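Local coordinates for ABC transporter binding protein AcbH (Actinoplanes, PDB 3OO8) that binds beta-D-galactopyranose outside the cell as the solute receptor of an ABC transporter, at residues A[34-39]-A[329-334]; A[204-209]-A[217-222]; A[221-226]-A[401-406]. The protein carries 2 engineered substitutions. All blocks are in the same frame, centred on the assembly; numbering follows the deposited sequence.

Contact 1 (A[34-39]-A[329-334])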
loop_
_atom_site.group_PDB
_atom_site.type_symbol
_atom_site.label_atom_id
_atom_site.label_comp_id
_atom_site.label_asym_id
_atom_site.label_seq_id
_atom_site.Cartn_x
_atom_site.Cartn_y
_atom_site.Cartn_z
ATOM N N SER A 34 7.804 -3.370 18.750
ATOM C CA SER A 34 8.253 -3.065 17.413
ATOM C C SER A 34 8.514 -4.269 16.517
ATOM O O SER A 34 9.253 -5.176 16.888
ATOM C CB SER A 34 9.520 -2.196 17.480
ATOM O OG SER A 34 10.086 -2.011 16.191
ATOM N N ASN A 35 7.925 -4.248 15.330
ATOM C CA ASN A 35 8.157 -5.252 14.299
ATOM C C ASN A 35 9.280 -4.836 13.352
ATOM O O ASN A 35 9.498 -5.467 12.309
ATOM C CB ASN A 35 6.837 -5.546 13.565
ATOM C CG ASN A 35 6.329 -4.335 12.768
ATOM O OD1 ASN A 35 7.055 -3.364 12.615
ATOM N ND2 ASN A 35 5.112 -4.421 12.211
ATOM N N TYR A 36 10.029 -3.784 13.680
ATOM C CA TYR A 36 11.160 -3.396 12.827
ATOM C C TYR A 36 12.369 -4.250 13.206
ATOM O O TYR A 36 13.223 -3.837 13.986
ATOM C CB TYR A 36 11.499 -1.907 12.944
ATOM C CG TYR A 36 10.441 -0.963 12.398
ATOM C CD1 TYR A 36 10.054 -1.024 11.076
ATOM C CD2 TYR A 36 9.863 0.018 13.221
ATOM C CE1 TYR A 36 9.111 -0.170 10.569
ATOM C CE2 TYR A 36 8.907 0.909 12.716
ATOM C CZ TYR A 36 8.534 0.793 11.396
ATOM O OH TYR A 36 7.605 1.637 10.844
ATOM N N SER A 37 12.437 -5.446 12.640
ATOM C CA SER A 37 13.514 -6.366 13.011
ATOM C C SER A 37 14.662 -6.345 11.991
ATOM O O SER A 37 15.790 -6.692 12.337
ATOM C CB SER A 37 12.954 -7.789 13.220
ATOM O OG SER A 37 12.371 -8.303 12.028
ATOM N N ASP A 38 14.404 -5.922 10.755
ATOM C CA ASP A 38 15.488 -5.786 9.758
ATOM C C ASP A 38 16.484 -4.711 10.225
ATOM O O ASP A 38 16.114 -3.736 10.897
ATOM C CB ASP A 38 14.970 -5.444 8.358
ATOM C CG ASP A 38 14.230 -6.587 7.690
ATOM O OD1 ASP A 38 14.298 -7.738 8.162
ATOM O OD2 ASP A 38 13.559 -6.307 6.681
ATOM N N GLU A 39 17.757 -4.894 9.875
ATOM C CA GLU A 39 18.818 -4.048 10.389
ATOM C C GLU A 39 18.582 -2.541 10.178
ATOM O O GLU A 39 18.657 -1.769 11.117
ATOM C CB GLU A 39 20.160 -4.521 9.795
ATOM C CG GLU A 39 21.370 -3.698 10.187
ATOM C CD GLU A 39 21.472 -2.423 9.388
ATOM O OE1 GLU A 39 21.216 -2.470 8.163
ATOM O OE2 GLU A 39 21.810 -1.379 9.987
ATOM N N ALA A 329 10.761 12.740 8.713
ATOM C CA ALA A 329 12.028 12.957 8.006
ATOM C C ALA A 329 13.183 12.214 8.678
ATOM O O ALA A 329 14.008 11.631 7.983
ATOM C CB ALA A 329 12.348 14.434 7.906
ATOM N N ALA A 330 13.198 12.217 10.008
ATOM C CA ALA A 330 14.249 11.520 10.772
ATOM C C ALA A 330 14.238 10.016 10.487
ATOM O O ALA A 330 15.246 9.437 10.086
ATOM C CB ALA A 330 14.096 11.788 12.235
ATOM N N PHE A 331 13.076 9.384 10.626
ATOM C CA PHE A 331 12.983 7.938 10.381
ATOM C C PHE A 331 13.371 7.564 8.954
ATOM O O PHE A 331 13.956 6.500 8.669
ATOM C CB PHE A 331 11.554 7.445 10.662
ATOM C CG PHE A 331 11.395 5.983 10.456
ATOM C CD1 PHE A 331 11.793 5.103 11.448
ATOM C CD2 PHE A 331 10.888 5.462 9.255
ATOM C CE1 PHE A 331 11.666 3.731 11.264
ATOM C CE2 PHE A 331 10.768 4.108 9.089
ATOM C CZ PHE A 331 11.155 3.236 10.083
ATOM N N LEU A 332 12.993 8.432 8.008
ATOM C CA LEU A 332 13.184 8.116 6.597
ATOM C C LEU A 332 14.560 8.447 5.995
ATOM O O LEU A 332 14.802 8.160 4.830
ATOM C CB LEU A 332 12.068 8.764 5.750
ATOM C CG LEU A 332 10.661 8.218 6.078
ATOM C CD1 LEU A 332 9.657 9.119 5.352
ATOM C CD2 LEU A 332 10.535 6.781 5.580
ATOM N N LYS A 333 15.471 8.990 6.798
ATOM C CA LYS A 333 16.800 9.365 6.260
ATOM C C LYS A 333 17.453 8.267 5.429
ATOM O O LYS A 333 18.017 8.539 4.355
ATOM C CB LYS A 333 17.742 9.769 7.405
ATOM C CG LYS A 333 17.407 11.093 8.048
ATOM C CD LYS A 333 18.540 11.499 9.029
ATOM C CE LYS A 333 18.715 10.458 10.151
ATOM N NZ LYS A 333 17.684 10.475 11.252
ATOM N N THR A 334 17.390 7.031 5.917
ATOM C CA THR A 334 18.030 5.911 5.238
ATOM C C THR A 334 17.051 5.029 4.452
ATOM O O THR A 334 17.442 3.973 3.980
ATOM C CB THR A 334 18.775 4.990 6.236
ATOM O OG1 THR A 334 17.858 4.444 7.208
ATOM C CG2 THR A 334 19.883 5.731 6.960
#

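Contact 2 (A[204-209]-A[217-222])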
loop_
_atom_site.group_PDB
_atom_site.type_symbol
_atom_site.label_atom_id
_atom_site.label_comp_id
_atom_site.label_asym_id
_atom_site.label_seq_id
_atom_site.Cartn_x
_atom_site.Cartn_y
_atom_site.Cartn_z
ATOM N N TYR A 204 -13.579 3.726 -4.554
ATOM C CA TYR A 204 -12.970 3.324 -3.277
ATOM C C TYR A 204 -13.987 2.697 -2.326
ATOM O O TYR A 204 -13.736 1.651 -1.715
ATOM C CB TYR A 204 -12.350 4.546 -2.590
ATOM C CG TYR A 204 -11.710 4.244 -1.252
ATOM C CD1 TYR A 204 -10.406 3.788 -1.165
ATOM C CD2 TYR A 204 -12.396 4.484 -0.073
ATOM C CE1 TYR A 204 -9.819 3.518 0.066
ATOM C CE2 TYR A 204 -11.807 4.213 1.160
ATOM C CZ TYR A 204 -10.526 3.749 1.217
ATOM O OH TYR A 204 -9.965 3.487 2.448
ATOM N N ASP A 205 -15.130 3.364 -2.167
ATOM C CA ASP A 205 -16.130 2.848 -1.245
ATOM C C ASP A 205 -16.567 1.429 -1.588
ATOM O O ASP A 205 -16.644 0.543 -0.719
ATOM C CB ASP A 205 -17.340 3.775 -1.203
ATOM C CG ASP A 205 -17.044 5.089 -0.492
ATOM O OD1 ASP A 205 -16.062 5.160 0.288
ATOM O OD2 ASP A 205 -17.810 6.051 -0.723
ATOM N N TYR A 206 -16.806 1.188 -2.875
ATOM C CA TYR A 206 -17.107 -0.172 -3.344
ATOM C C TYR A 206 -15.957 -1.162 -3.128
ATOM O O TYR A 206 -16.183 -2.296 -2.715
ATOM C CB TYR A 206 -17.416 -0.134 -4.857
ATOM C CG TYR A 206 -17.771 -1.478 -5.460
ATOM C CD1 TYR A 206 -19.094 -1.890 -5.565
ATOM C CD2 TYR A 206 -16.791 -2.315 -6.006
ATOM C CE1 TYR A 206 -19.419 -3.125 -6.133
ATOM C CE2 TYR A 206 -17.102 -3.555 -6.534
ATOM C CZ TYR A 206 -18.421 -3.938 -6.650
ATOM O OH TYR A 206 -18.748 -5.136 -7.211
ATOM N N HIS A 207 -14.721 -0.763 -3.461
ATOM C CA HIS A 207 -13.600 -1.644 -3.217
ATOM C C HIS A 207 -13.513 -2.068 -1.752
ATOM O O HIS A 207 -13.388 -3.266 -1.487
ATOM C CB HIS A 207 -12.289 -0.999 -3.702
ATOM C CG HIS A 207 -11.072 -1.854 -3.506
ATOM N ND1 HIS A 207 -10.842 -3.030 -4.197
ATOM C CD2 HIS A 207 -9.983 -1.661 -2.717
ATOM C CE1 HIS A 207 -9.676 -3.533 -3.823
ATOM N NE2 HIS A 207 -9.139 -2.723 -2.924
ATOM N N ILE A 208 -13.659 -1.120 -0.816
ATOM C CA ILE A 208 -13.589 -1.469 0.602
ATOM C C ILE A 208 -14.772 -2.370 1.018
ATOM O O ILE A 208 -14.578 -3.323 1.777
ATOM C CB ILE A 208 -13.442 -0.211 1.534
ATOM C CG1 ILE A 208 -12.211 0.608 1.144
ATOM C CG2 ILE A 208 -13.281 -0.644 2.978
ATOM C CD1 ILE A 208 -10.895 -0.227 1.114
ATOM N N LYS A 209 -15.969 -2.101 0.493
ATOM C CA LYS A 209 -17.133 -2.959 0.769
ATOM C C LYS A 209 -16.857 -4.374 0.312
ATOM O O LYS A 209 -17.146 -5.340 1.040
ATOM C CB LYS A 209 -18.389 -2.425 0.093
ATOM C CG LYS A 209 -19.055 -1.240 0.799
ATOM C CD LYS A 209 -20.251 -0.800 -0.034
ATOM C CE LYS A 209 -21.056 0.263 0.673
ATOM N NZ LYS A 209 -22.160 0.698 -0.230
ATOM N N TRP A 217 -18.566 -11.379 -4.080
ATOM C CA TRP A 217 -17.642 -11.505 -5.198
ATOM C C TRP A 217 -18.364 -11.802 -6.483
ATOM O O TRP A 217 -17.744 -11.719 -7.519
ATOM C CB TRP A 217 -16.558 -12.542 -4.919
ATOM C CG TRP A 217 -15.569 -11.998 -3.903
ATOM C CD1 TRP A 217 -15.710 -12.009 -2.544
ATOM C CD2 TRP A 217 -14.366 -11.277 -4.191
ATOM N NE1 TRP A 217 -14.624 -11.373 -1.961
ATOM C CE2 TRP A 217 -13.800 -10.904 -2.953
ATOM C CE3 TRP A 217 -13.696 -10.931 -5.386
ATOM C CZ2 TRP A 217 -12.581 -10.213 -2.859
ATOM C CZ3 TRP A 217 -12.463 -10.232 -5.292
ATOM C CH2 TRP A 217 -11.933 -9.886 -4.033
ATOM N N THR A 218 -19.647 -12.149 -6.401
ATOM C CA THR A 218 -20.478 -12.405 -7.577
ATOM C C THR A 218 -21.115 -11.124 -8.107
ATOM O O THR A 218 -21.853 -11.155 -9.098
ATOM C CB THR A 218 -21.591 -13.405 -7.240
ATOM O OG1 THR A 218 -22.146 -13.064 -5.955
ATOM C CG2 THR A 218 -21.029 -14.810 -7.205
ATOM N N ASP A 219 -20.834 -9.997 -7.455
ATOM C CA ASP A 219 -21.461 -8.745 -7.860
ATOM C C ASP A 219 -21.057 -8.337 -9.267
ATOM O O ASP A 219 -19.923 -8.584 -9.664
ATOM C CB ASP A 219 -21.088 -7.636 -6.892
ATOM C CG ASP A 219 -21.881 -6.376 -7.135
ATOM O OD1 ASP A 219 -23.032 -6.312 -6.652
ATOM O OD2 ASP A 219 -21.351 -5.435 -7.768
ATOM N N PRO A 220 -21.975 -7.715 -10.038
ATOM C CA PRO A 220 -21.552 -7.386 -11.404
ATOM C C PRO A 220 -20.363 -6.425 -11.481
ATOM O O PRO A 220 -19.700 -6.391 -12.505
ATOM C CB PRO A 220 -22.790 -6.709 -12.006
ATOM C CG PRO A 220 -23.943 -7.317 -11.263
ATOM C CD PRO A 220 -23.434 -7.576 -9.856
ATOM N N GLY A 221 -20.120 -5.632 -10.436
ATOM C CA GLY A 221 -18.956 -4.732 -10.475
ATOM C C GLY A 221 -17.656 -5.515 -10.594
ATOM O O GLY A 221 -16.663 -5.004 -11.136
ATOM N N VAL A 222 -17.650 -6.721 -10.028
ATOM C CA VAL A 222 -16.490 -7.598 -10.096
ATOM C C VAL A 222 -16.343 -8.175 -11.492
ATOM O O VAL A 222 -15.231 -8.321 -12.010
ATOM C CB VAL A 222 -16.534 -8.695 -9.012
ATOM C CG1 VAL A 222 -15.388 -9.651 -9.182
ATOM C CG2 VAL A 222 -16.425 -8.049 -7.653
#

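Contact 3 (A[221-226]-A[401-406])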
loop_
_atom_site.group_PDB
_atom_site.type_symbol
_atom_site.label_atom_id
_atom_site.label_comp_id
_atom_site.label_asym_id
_atom_site.label_seq_id
_atom_site.Cartn_x
_atom_site.Cartn_y
_atom_site.Cartn_z
ATOM N N GLY A 221 -20.120 -5.632 -10.436
ATOM C CA GLY A 221 -18.956 -4.732 -10.475
ATOM C C GLY A 221 -17.656 -5.515 -10.594
ATOM O O GLY A 221 -16.663 -5.004 -11.136
ATOM N N VAL A 222 -17.650 -6.721 -10.028
ATOM C CA VAL A 222 -16.490 -7.598 -10.096
ATOM C C VAL A 222 -16.343 -8.175 -11.492
ATOM O O VAL A 222 -15.231 -8.321 -12.010
ATOM C CB VAL A 222 -16.534 -8.695 -9.012
ATOM C CG1 VAL A 222 -15.388 -9.651 -9.182
ATOM C CG2 VAL A 222 -16.425 -8.049 -7.653
ATOM N N THR A 223 -17.468 -8.520 -12.108
ATOM C CA THR A 223 -17.435 -8.986 -13.488
ATOM C C THR A 223 -16.836 -7.902 -14.366
ATOM O O THR A 223 -16.020 -8.200 -15.239
ATOM C CB THR A 223 -18.852 -9.306 -14.022
ATOM O OG1 THR A 223 -19.562 -10.091 -13.047
ATOM C CG2 THR A 223 -18.728 -10.110 -15.331
ATOM N N LYS A 224 -17.198 -6.662 -14.107
ATOM C CA LYS A 224 -16.702 -5.539 -14.905
ATOM C C LYS A 224 -15.209 -5.346 -14.759
ATOM O O LYS A 224 -14.533 -4.977 -15.736
ATOM C CB LYS A 224 -17.432 -4.261 -14.561
ATOM C CG LYS A 224 -18.861 -4.173 -15.074
ATOM C CD LYS A 224 -19.418 -2.835 -14.668
ATOM C CE LYS A 224 -18.829 -2.464 -13.315
ATOM N NZ LYS A 224 -19.621 -1.495 -12.555
ATOM N N VAL A 225 -14.694 -5.559 -13.547
ATOM C CA VAL A 225 -13.235 -5.559 -13.346
ATOM C C VAL A 225 -12.524 -6.577 -14.222
ATOM O O VAL A 225 -11.565 -6.255 -14.926
ATOM C CB VAL A 225 -12.838 -5.753 -11.865
ATOM C CG1 VAL A 225 -11.315 -6.014 -11.735
ATOM C CG2 VAL A 225 -13.262 -4.557 -11.042
ATOM N N PHE A 226 -13.016 -7.806 -14.203
ATOM C CA PHE A 226 -12.368 -8.864 -14.965
ATOM C C PHE A 226 -12.543 -8.694 -16.475
ATOM O O PHE A 226 -11.643 -9.047 -17.271
ATOM C CB PHE A 226 -12.789 -10.248 -14.438
ATOM C CG PHE A 226 -12.087 -10.663 -13.142
ATOM C CD1 PHE A 226 -10.740 -11.015 -13.131
ATOM C CD2 PHE A 226 -12.798 -10.725 -11.943
ATOM C CE1 PHE A 226 -10.104 -11.394 -11.946
ATOM C CE2 PHE A 226 -12.174 -11.127 -10.760
ATOM C CZ PHE A 226 -10.841 -11.450 -10.754
ATOM N N THR A 401 -16.232 -18.750 -13.030
ATOM C CA THR A 401 -15.673 -19.719 -12.084
ATOM C C THR A 401 -15.016 -18.989 -10.914
ATOM O O THR A 401 -15.226 -19.321 -9.735
ATOM C CB THR A 401 -14.651 -20.615 -12.777
ATOM O OG1 THR A 401 -15.324 -21.327 -13.827
ATOM C CG2 THR A 401 -14.053 -21.608 -11.794
ATOM N N VAL A 402 -14.243 -17.963 -11.259
ATOM C CA VAL A 402 -13.517 -17.172 -10.254
ATOM C C VAL A 402 -14.483 -16.471 -9.319
ATOM O O VAL A 402 -14.296 -16.466 -8.100
ATOM C CB VAL A 402 -12.566 -16.161 -10.945
ATOM C CG1 VAL A 402 -12.132 -15.058 -9.980
ATOM C CG2 VAL A 402 -11.390 -16.925 -11.548
ATOM N N GLN A 403 -15.546 -15.899 -9.876
ATOM C CA GLN A 403 -16.500 -15.209 -9.024
ATOM C C GLN A 403 -17.188 -16.147 -8.041
ATOM O O GLN A 403 -17.378 -15.791 -6.860
ATOM C CB GLN A 403 -17.516 -14.391 -9.824
ATOM C CG GLN A 403 -16.880 -13.196 -10.559
ATOM C CD GLN A 403 -17.919 -12.211 -11.074
ATOM O OE1 GLN A 403 -18.526 -11.427 -10.302
ATOM N NE2 GLN A 403 -18.131 -12.227 -12.375
ATOM N N LYS A 404 -17.614 -17.311 -8.536
ATOM C CA LYS A 404 -18.282 -18.273 -7.673
ATOM C C LYS A 404 -17.317 -18.789 -6.605
ATOM O O LYS A 404 -17.651 -18.802 -5.405
ATOM C CB LYS A 404 -18.898 -19.430 -8.473
ATOM C CG LYS A 404 -19.255 -20.610 -7.570
ATOM C CD LYS A 404 -20.007 -21.696 -8.309
ATOM C CE LYS A 404 -21.466 -21.293 -8.562
ATOM N NZ LYS A 404 -22.253 -21.103 -7.285
ATOM N N SER A 405 -16.116 -19.185 -7.034
ATOM C CA SER A 405 -15.121 -19.682 -6.082
ATOM C C SER A 405 -14.750 -18.647 -5.016
ATOM O O SER A 405 -14.650 -18.948 -3.821
ATOM C CB SER A 405 -13.872 -20.178 -6.787
ATOM O OG SER A 405 -14.142 -21.309 -7.606
ATOM N N ALA A 406 -14.591 -17.399 -5.443
ATOM C CA ALA A 406 -14.255 -16.340 -4.489
ATOM C C ALA A 406 -15.386 -16.087 -3.495
ATOM O O ALA A 406 -15.129 -15.946 -2.297
ATOM C CB ALA A 406 -13.909 -15.046 -5.267
#

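Contact 1 (A[34-39]-A[329-334])
The phenol ring of Y36 lies between two unlike neighbours: on one face N35 OD1 of the preceding residue sits 4.1 Å above the ring plane, and over the opposite face comes F331, both displaced toward the rim. In this class 2 solute-binding-protein fold, Y36 belongs to the loop between strand 30-34 and helix 39-56, and F331 to helix 325-332, so the pair joins chain parts almost 300 residues apart. The touching atom of the phenylalanine is CZ, 3.8 Å from Y36 CZ and also close to the hydroxyl oxygen. The side chains approach from opposite directions, but the rings meet obliquely, with planes at 42° and centroids 5.3 Å apart; this is neither a parallel stack nor an edge-to-face pair. F331 reaches across because its CG is anti to the backbone N (chi1 -179°), which sends the ring off the helix toward the loop. Both rings are buried. Y138 on strand 134-147 joins the cluster: its OH is hydrogen-bonded to Y36 OH, and its ring lies about parallel to that of F331, while the ring of F45 on helix 39-56 also meets Y36. A glycerol molecule, probably from the crystallisation liquor, sits beside F331. The loop also borders the sugar site, for N35 ND2 bonds to Q71 OE1 and S37 OG to H67 N; Q71 and H67 are both galactose-binding residues, though no sugar is bound to this chain in the model. Y36 is the centre of an inverse gamma turn closed by a weak bond from S37 N to N35 O, and just before it lies an ST turn, in which Y36 N donates to S34 OG at 3.1 Å.

Contact 2 (A[204-209]-A[217-222])
Y206 and D219 point at each other from opposite directions, the tyrosine reaching off helix 204-212 and the aspartate standing at the N-cap of helix 220-232. The motif is a helix-loop-helix whose second helix has its N-terminus capped by a side chain, and the same carboxylate oxygen also receives the tyrosine. Y206 OH donates to D219 OD2 at 2.7 Å. The acceptor lies in the ring plane, at its edge, whereas the hydroxyl stands above the carboxylate plane, and the two flat groups are turned 52° apart. From the other face of that plane G221 N donates to the same D219 OD2 at 2.9 Å, with an N-H...O angle of 160°. Two donors thus grip one oxygen from either side, which should hold the carboxylate against rotation. Its position at the start of a helix, with two donors, probably favours the charged form. D219 swings its carboxylate back over the helix start because CG is trans to its own nitrogen (chi1 -171°). The first turn is closed further by the main chain, V222 N donating to D219 O at 3.0 Å. The tyrosine hydroxyl is wedged closely against this turn: Y206 OH lies 3.3 Å from G221 CA and 3.8 Å from V222 CG2. G221, with no side chain, leaves room for the hydroxyl this close to its CA. N198 on helix 191-201 and V215 in the connecting loop also touch Y206, while V222 has L210 of the first helix beside it. Because D219 OD2 lies beside the ring edge, it is also 3.4 Å from Y206 CE1.

Contact 3 (A[221-226]-A[401-406])
A pair of packed helices, 220-232 and the C-terminal helix 396-413, meets here through V222, T223 and F226 on one side and V402 and Q403 on the other. The local axes pass 10.8 Å apart with their directions at 135°, halfway between perpendicular and antiparallel. Q403 carries most of the contact. With CG beside the backbone N (chi1 -67°) and the chain extended beyond it, its amide is carried to the first helix, where Q403 CD lies 3.3 Å from T223 OG1; threonine and glutamine cross at about a right angle. V222 slides past the glutamine in the opposite direction, its CG1 4.1 Å from Q403 CG. Within the class 2 binding-protein fold this joins the end of the chain to a helix more than 170 residues earlier, and helix 377-392 backs the C-terminal helix through contacts with T401, S405 and A406. Shortening Q403 to an alanine removes the amide, which is likely to leave T223 OG1 without its polar neighbour and a gap beside V222. One turn on from T223 the contact becomes purely apolar: the end of the F226 ring meets one methyl of V402, the two side chains crossing at about a right angle. The ring of F390 also meets F226. V402 CG1 is 3.9 Å from F226 CZ and 4.0 Å from F226 CE2.

In the fold
Contacts 2 and 3 are neighbours, their centres about 10 Å apart; they share G221 and V222 on helix 220-232, so V222 meets the Y206 hydroxyl at one place and Q403 at another. They also touch directly, W217 CB lying 3.7 Å from A406 CB. Contact 1 stands on the opposite side of the chain's centre, about 35 Å from contact 2 and about 39 Å from contact 3 between centres. It is the one beside the galactose site: the side chain of Y36 is about 6 Å from that of H67 and about 8 Å from that of Q71. Along the chain, contact 2 is nested within the loop closed by contact 1, whereas contact 3 crosses it.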